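Eukaryotic translation initiation factor 2A (Schizosaccharomyces pombe, PDB 3WJ9) probably directs methionyl-tRNAi to 40S ribosomal subunits in a codon-dependent manner, in the early steps of translating a small number of specific mRNAs. Local coordinates at residues A[346-354]-A[384-392]. Residues are numbered along the deposited sequence; the frame is centred on the assembly and turned at random.
Sequences KKITTVEAA and KIWHITGAP
I348 meets the turn of the neighbouring blade with its CD1, 3.5 Å from I388 O and within loose apolar range of I388 CG1. The fold is a WD-repeat beta-propeller, the part of the longer initiation factor held in this chain. Strand 346-352 is the outermost strand of one four-stranded blade; 384-392 ends the third strand of the next and turns into its outer strand, 392-397. The backbone of 346-352 pairs with strand 335-340 of its own blade; the next blade is met mainly by the side chains of I348, T349 and V351. T349 OG1 lies 2.7 Å from T389 O and 2.8 Å from I388 O, two successive carbonyls competing for one proton. With chi1 at -62° the hydroxyl lies beside the backbone N and the methyl CG2 anti to it, toward G390 CA, 3.9 Å away. G390 has a phi of 135°, a backbone shape in which a residue with a CB would be strained against the carbonyl before it. V351 comes down on the six-membered ring of W386, CG2 over the face in a CH-pi contact 4.0 Å from the centroid and 12° off the normal, while CB approaches CZ3 to 3.5 Å. K384 CE lies over the opposite face, G390 O sits at the edge in the ring plane, and NE1 hydrogen-bonds to T370 OG1 on strand 367-372. A leucine in place of W386 would probably leave V351 without its aromatic face and T370 OG1 without the indole N-H. Beyond V351, the backbone of E352 approaches the same indole obliquely, its O 3.5 Å from W386 CH2, and A353 CB stands 4.4 Å from W386 CZ2.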
loop_
_atom_site.group_PDB
_atom_site.type_symbol
_atom_site.label_atom_id
_atom_site.label_comp_id
_atom_site.label_asym_id
_atom_site.label_seq_id
_atom_site.Cartn_x
_atom_site.Cartn_y
_atom_site.Cartn_z
ATOM N N LYS A 346 25.524 -7.177 -6.957
ATOM C CA LYS A 346 26.234 -7.873 -5.884
ATOM C C LYS A 346 25.316 -8.032 -4.692
ATOM O O LYS A 346 24.456 -7.185 -4.444
ATOM C CB LYS A 346 27.495 -7.136 -5.418
ATOM C CG LYS A 346 28.521 -6.745 -6.456
ATOM C CD LYS A 346 28.818 -7.807 -7.493
ATOM C CE LYS A 346 29.980 -7.345 -8.368
ATOM N NZ LYS A 346 30.202 -8.217 -9.548
ATOM N N LYS A 347 25.506 -9.114 -3.951
ATOM C CA LYS A 347 24.884 -9.235 -2.648
ATOM C C LYS A 347 25.869 -8.735 -1.601
ATOM O O LYS A 347 27.046 -9.100 -1.617
ATOM C CB LYS A 347 24.468 -10.675 -2.367
ATOM C CG LYS A 347 23.343 -10.785 -1.358
ATOM C CD LYS A 347 22.715 -12.167 -1.365
ATOM C CE LYS A 347 23.753 -13.247 -1.122
ATOM N NZ LYS A 347 24.414 -13.080 0.203
ATOM N N ILE A 348 25.385 -7.883 -0.705
ATOM C CA ILE A 348 26.225 -7.297 0.329
ATOM C C ILE A 348 25.825 -7.815 1.699
ATOM O O ILE A 348 26.559 -7.659 2.676
ATOM C CB ILE A 348 26.128 -5.760 0.335
ATOM C CG1 ILE A 348 24.741 -5.318 0.809
ATOM C CG2 ILE A 348 26.428 -5.201 -1.046
ATOM C CD1 ILE A 348 24.601 -3.825 0.999
ATOM N N THR A 349 24.652 -8.434 1.768
ATOM C CA THR A 349 24.080 -8.821 3.046
ATOM C C THR A 349 23.123 -10.003 2.928
ATOM O O THR A 349 22.273 -10.046 2.037
ATOM C CB THR A 349 23.333 -7.632 3.692
ATOM O OG1 THR A 349 24.254 -6.563 3.940
ATOM C CG2 THR A 349 22.689 -8.043 5.003
ATOM N N THR A 350 23.289 -10.968 3.825
ATOM C CA THR A 350 22.312 -12.028 4.018
ATOM C C THR A 350 21.978 -12.124 5.500
ATOM O O THR A 350 22.854 -12.386 6.323
ATOM C CB THR A 350 22.821 -13.394 3.517
ATOM O OG1 THR A 350 22.959 -13.369 2.092
ATOM C CG2 THR A 350 21.845 -14.500 3.904
ATOM N N VAL A 351 20.717 -11.881 5.838
ATOM C CA VAL A 351 20.246 -12.066 7.205
ATOM C C VAL A 351 19.043 -12.992 7.200
ATOM O O VAL A 351 18.393 -13.172 6.171
ATOM C CB VAL A 351 19.855 -10.733 7.884
ATOM C CG1 VAL A 351 20.946 -9.695 7.698
ATOM C CG2 VAL A 351 18.529 -10.218 7.346
ATOM N N GLU A 352 18.749 -13.591 8.346
ATOM C CA GLU A 352 17.540 -14.386 8.457
ATOM C C GLU A 352 16.597 -13.776 9.476
ATOM O O GLU A 352 17.017 -13.295 10.527
ATOM C CB GLU A 352 17.856 -15.835 8.831
ATOM C CG GLU A 352 16.629 -16.734 8.792
ATOM C CD GLU A 352 16.922 -18.160 9.205
ATOM O OE1 GLU A 352 18.100 -18.474 9.464
ATOM O OE2 GLU A 352 15.972 -18.968 9.262
ATOM N N ALA A 353 15.316 -13.783 9.137
ATOM C CA ALA A 353 14.273 -13.375 10.058
ATOM C C ALA A 353 13.141 -14.382 9.959
ATOM O O ALA A 353 12.163 -14.169 9.244
ATOM C CB ALA A 353 13.788 -11.972 9.747
ATOM N N ALA A 354 13.313 -15.504 10.651
ATOM C CA ALA A 354 12.321 -16.568 10.664
ATOM C C ALA A 354 10.968 -16.028 11.101
ATOM O O ALA A 354 10.893 -15.187 11.999
ATOM C CB ALA A 354 12.766 -17.693 11.580
ATOM N N LYS A 384 12.851 -5.935 15.068
ATOM C CA LYS A 384 14.298 -5.851 14.904
ATOM C C LYS A 384 14.665 -4.885 13.781
ATOM O O LYS A 384 14.189 -5.020 12.655
ATOM C CB LYS A 384 14.892 -7.233 14.628
ATOM C CG LYS A 384 16.406 -7.251 14.567
ATOM C CD LYS A 384 16.939 -8.661 14.735
ATOM C CE LYS A 384 18.452 -8.695 14.665
ATOM N NZ LYS A 384 18.969 -10.090 14.702
ATOM N N ILE A 385 15.505 -3.905 14.101
ATOM C CA ILE A 385 16.000 -2.957 13.108
ATOM C C ILE A 385 17.433 -3.320 12.725
ATOM O O ILE A 385 18.281 -3.524 13.593
ATOM C CB ILE A 385 15.950 -1.495 13.619
ATOM C CG1 ILE A 385 14.503 -1.017 13.771
ATOM C CG2 ILE A 385 16.684 -0.568 12.670
ATOM C CD1 ILE A 385 13.875 -1.332 15.110
ATOM N N TRP A 386 17.697 -3.408 11.424
ATOM C CA TRP A 386 19.001 -3.838 10.924
ATOM C C TRP A 386 19.696 -2.727 10.157
ATOM O O TRP A 386 19.037 -1.882 9.555
ATOM C CB TRP A 386 18.869 -5.050 9.993
ATOM C CG TRP A 386 17.927 -6.128 10.433
ATOM C CD1 TRP A 386 16.571 -6.036 10.562
ATOM C CD2 TRP A 386 18.267 -7.483 10.751
ATOM N NE1 TRP A 386 16.051 -7.239 10.967
ATOM C CE2 TRP A 386 17.072 -8.147 11.088
ATOM C CE3 TRP A 386 19.468 -8.197 10.796
ATOM C CZ2 TRP A 386 17.041 -9.488 11.458
ATOM C CZ3 TRP A 386 19.436 -9.526 11.170
ATOM C CH2 TRP A 386 18.231 -10.158 11.496
ATOM N N HIS A 387 21.025 -2.735 10.155
ATOM C CA HIS A 387 21.761 -1.900 9.215
ATOM C C HIS A 387 21.644 -2.499 7.823
ATOM O O HIS A 387 21.186 -3.629 7.667
ATOM C CB HIS A 387 23.230 -1.771 9.612
ATOM C CG HIS A 387 23.447 -1.001 10.876
ATOM N ND1 HIS A 387 23.325 -1.570 12.126
ATOM C CD2 HIS A 387 23.763 0.299 11.084
ATOM C CE1 HIS A 387 23.567 -0.656 13.047
ATOM N NE2 HIS A 387 23.834 0.486 12.442
ATOM N N ILE A 388 22.063 -1.750 6.809
ATOM C CA ILE A 388 22.044 -2.263 5.445
ATOM C C ILE A 388 23.219 -3.215 5.243
ATOM O O ILE A 388 23.295 -3.932 4.243
ATOM C CB ILE A 388 22.099 -1.124 4.404
ATOM C CG1 ILE A 388 21.453 -1.569 3.089
ATOM C CG2 ILE A 388 23.528 -0.639 4.200
ATOM C CD1 ILE A 388 19.988 -1.897 3.223
ATOM N N THR A 389 24.128 -3.220 6.213
ATOM C CA THR A 389 25.304 -4.077 6.173
ATOM C C THR A 389 25.009 -5.450 6.769
ATOM O O THR A 389 25.540 -6.458 6.313
ATOM C CB THR A 389 26.488 -3.445 6.931
ATOM O OG1 THR A 389 26.229 -3.475 8.340
ATOM C CG2 THR A 389 26.695 -2.003 6.487
ATOM N N GLY A 390 24.160 -5.484 7.792
ATOM C CA GLY A 390 23.818 -6.727 8.460
ATOM C C GLY A 390 23.839 -6.589 9.971
ATOM O O GLY A 390 23.237 -7.392 10.686
ATOM N N ALA A 391 24.536 -5.566 10.453
ATOM C CA ALA A 391 24.624 -5.302 11.881
ATOM C C ALA A 391 23.283 -4.854 12.446
ATOM O O ALA A 391 22.711 -3.869 11.987
ATOM C CB ALA A 391 25.690 -4.252 12.158
ATOM N N PRO A 392 22.783 -5.577 13.457
ATOM C CA PRO A 392 21.551 -5.158 14.128
ATOM C C PRO A 392 21.794 -3.860 14.886
ATOM O O PRO A 392 22.951 -3.499 15.085
ATOM C CB PRO A 392 21.258 -6.320 15.078
ATOM C CG PRO A 392 22.610 -6.873 15.396
ATOM C CD PRO A 392 23.418 -6.724 14.131
#